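Long-range contact in mandelate racemase/muconate lactonizing enzyme, C-terminal domain protein (Paracoccus denitrificans, PDB 4DWD), which binds magnesium and is probably a hydro-lyase of the enolase superfamily: residues 127-132 and 322-327. Numbering follows the deposited sequence.
Sequences PCYSSI and PVELAD
The ring of Tyr129 lies with one face under Glu324 CA, which sits 3.9 Å from the ring centroid in a CH-pi contact displaced toward the rim. At the ring's edge, in its plane, Pro322 O stands 3.3 Å from Tyr129 CD2, and Trp221 meets the ring edge-to-face. The Glu324 carboxylate is turned just 20° from the ring plane; Glu324 CB and CG pass Tyr129 CZ and OH. Lys160 bonds this hydroxyl and makes only a long, weak ion pair with Glu324 OE2.

Chi1 (-175°) sets Glu324 CG anti to the backbone N, and the extended chain beyond brings OE2 to Ser131 OG, which donates to its anti side at 2.7 Å. Serine suits because OG also bonds Arg162. On the other face of the sheet, the sulfur of Cys128 and branched Val323 and Leu325 pack on Phe347, while Ser130 OG bonds Glu154.

Four backbone bonds in parallel register, from Val323 N to Pro127 O through Ser131 N to Leu325 O, join the first and last strands of the enolase-type barrel, closing it. Glu223 and Asp197, nearby, bind calcium in a structure of this protein, though no ion sits there in this chain. Ser131 OG at OE2 and Gln299 N at OE1 satisfy both buried carboxylate oxygens, fixing Glu324's orientation.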
loop_
_atom_site.group_PDB
_atom_site.type_symbol
_atom_site.label_atom_id
_atom_site.label_comp_id
_atom_site.label_asym_id
_atom_site.label_seq_id
_atom_site.Cartn_x
_atom_site.Cartn_y
_atom_site.Cartn_z
ATOM N N PRO B 127 14.783 2.462 37.660
ATOM C CA PRO B 127 15.644 1.289 37.464
ATOM C C PRO B 127 16.690 1.522 36.379
ATOM O O PRO B 127 16.439 2.267 35.428
ATOM C CB PRO B 127 14.663 0.193 37.035
ATOM C CG PRO B 127 13.479 0.925 36.503
ATOM C CD PRO B 127 13.381 2.186 37.309
ATOM N N CYS B 128 17.851 0.892 36.531
ATOM C CA CYS B 128 18.903 0.986 35.518
ATOM C C CYS B 128 19.088 -0.332 34.753
ATOM O O CYS B 128 18.666 -1.395 35.220
ATOM C CB CYS B 128 20.234 1.421 36.149
ATOM S SG CYS B 128 21.141 0.121 37.029
ATOM N N TYR B 129 19.690 -0.256 33.567
ATOM C CA TYR B 129 20.227 -1.457 32.920
ATOM C C TYR B 129 21.712 -1.281 32.662
ATOM O O TYR B 129 22.156 -0.194 32.281
ATOM C CB TYR B 129 19.437 -1.845 31.652
ATOM C CG TYR B 129 19.653 -1.060 30.362
ATOM C CD1 TYR B 129 20.736 -1.332 29.530
ATOM C CD2 TYR B 129 18.725 -0.092 29.939
ATOM C CE1 TYR B 129 20.910 -0.656 28.329
ATOM C CE2 TYR B 129 18.894 0.593 28.736
ATOM C CZ TYR B 129 19.989 0.304 27.940
ATOM O OH TYR B 129 20.180 0.955 26.749
ATOM N N SER B 130 22.486 -2.336 32.909
ATOM C CA SER B 130 23.919 -2.308 32.656
ATOM C C SER B 130 24.144 -2.470 31.164
ATOM O O SER B 130 23.796 -3.512 30.583
ATOM C CB SER B 130 24.632 -3.437 33.407
ATOM O OG SER B 130 24.484 -3.299 34.807
ATOM N N SER B 131 24.713 -1.435 30.555
ATOM C CA SER B 131 24.961 -1.404 29.123
ATOM C C SER B 131 26.457 -1.635 28.924
ATOM O O SER B 131 27.269 -0.776 29.267
ATOM C CB SER B 131 24.520 -0.056 28.571
ATOM O OG SER B 131 24.587 -0.039 27.163
ATOM N N ILE B 132 26.796 -2.807 28.387
ATOM C CA ILE B 132 28.165 -3.326 28.361
ATOM C C ILE B 132 28.665 -3.435 26.927
ATOM O O ILE B 132 28.188 -4.276 26.151
ATOM C CB ILE B 132 28.210 -4.700 29.050
ATOM C CG1 ILE B 132 27.574 -4.573 30.445
ATOM C CG2 ILE B 132 29.630 -5.260 29.052
ATOM C CD1 ILE B 132 27.339 -5.870 31.169
ATOM N N PRO B 322 14.514 -0.075 31.429
ATOM C CA PRO B 322 15.228 0.761 32.382
ATOM C C PRO B 322 16.078 1.858 31.736
ATOM O O PRO B 322 16.203 1.929 30.521
ATOM C CB PRO B 322 16.142 -0.231 33.107
ATOM C CG PRO B 322 15.595 -1.579 32.791
ATOM C CD PRO B 322 15.042 -1.449 31.411
ATOM N N VAL B 323 16.658 2.694 32.586
ATOM C CA VAL B 323 17.573 3.767 32.179
ATOM C C VAL B 323 18.959 3.207 31.846
ATOM O O VAL B 323 19.537 2.444 32.616
ATOM C CB VAL B 323 17.717 4.791 33.323
ATOM C CG1 VAL B 323 18.707 5.887 32.944
ATOM C CG2 VAL B 323 16.364 5.398 33.674
ATOM N N GLU B 324 19.508 3.608 30.704
ATOM C CA GLU B 324 20.839 3.149 30.302
ATOM C C GLU B 324 21.961 3.624 31.228
ATOM O O GLU B 324 22.057 4.813 31.551
ATOM C CB GLU B 324 21.144 3.572 28.866
ATOM C CG GLU B 324 22.471 2.991 28.380
ATOM C CD GLU B 324 22.687 3.065 26.881
ATOM O OE1 GLU B 324 21.985 3.818 26.181
ATOM O OE2 GLU B 324 23.613 2.379 26.409
ATOM N N LEU B 325 22.794 2.668 31.642
ATOM C CA LEU B 325 24.034 2.921 32.374
ATOM C C LEU B 325 25.199 2.270 31.626
ATOM O O LEU B 325 25.440 1.052 31.721
ATOM C CB LEU B 325 23.945 2.434 33.825
ATOM C CG LEU B 325 25.229 2.622 34.659
ATOM C CD1 LEU B 325 25.554 4.107 34.829
ATOM C CD2 LEU B 325 25.078 1.934 36.003
ATOM N N ALA B 326 25.916 3.095 30.867
ATOM C CA ALA B 326 26.952 2.591 29.961
ATOM C C ALA B 326 28.343 2.500 30.604
ATOM O O ALA B 326 28.527 2.842 31.774
ATOM C CB ALA B 326 26.980 3.414 28.676
ATOM N N ASP B 327 29.314 2.045 29.814
ATOM C CA ASP B 327 30.659 1.733 30.295
ATOM C C ASP B 327 31.384 2.917 30.907
ATOM O O ASP B 327 31.192 4.059 30.508
ATOM C CB ASP B 327 31.512 1.177 29.154
ATOM C CG ASP B 327 30.760 0.167 28.303
ATOM O OD1 ASP B 327 29.889 0.599 27.520
ATOM O OD2 ASP B 327 31.048 -1.042 28.414
#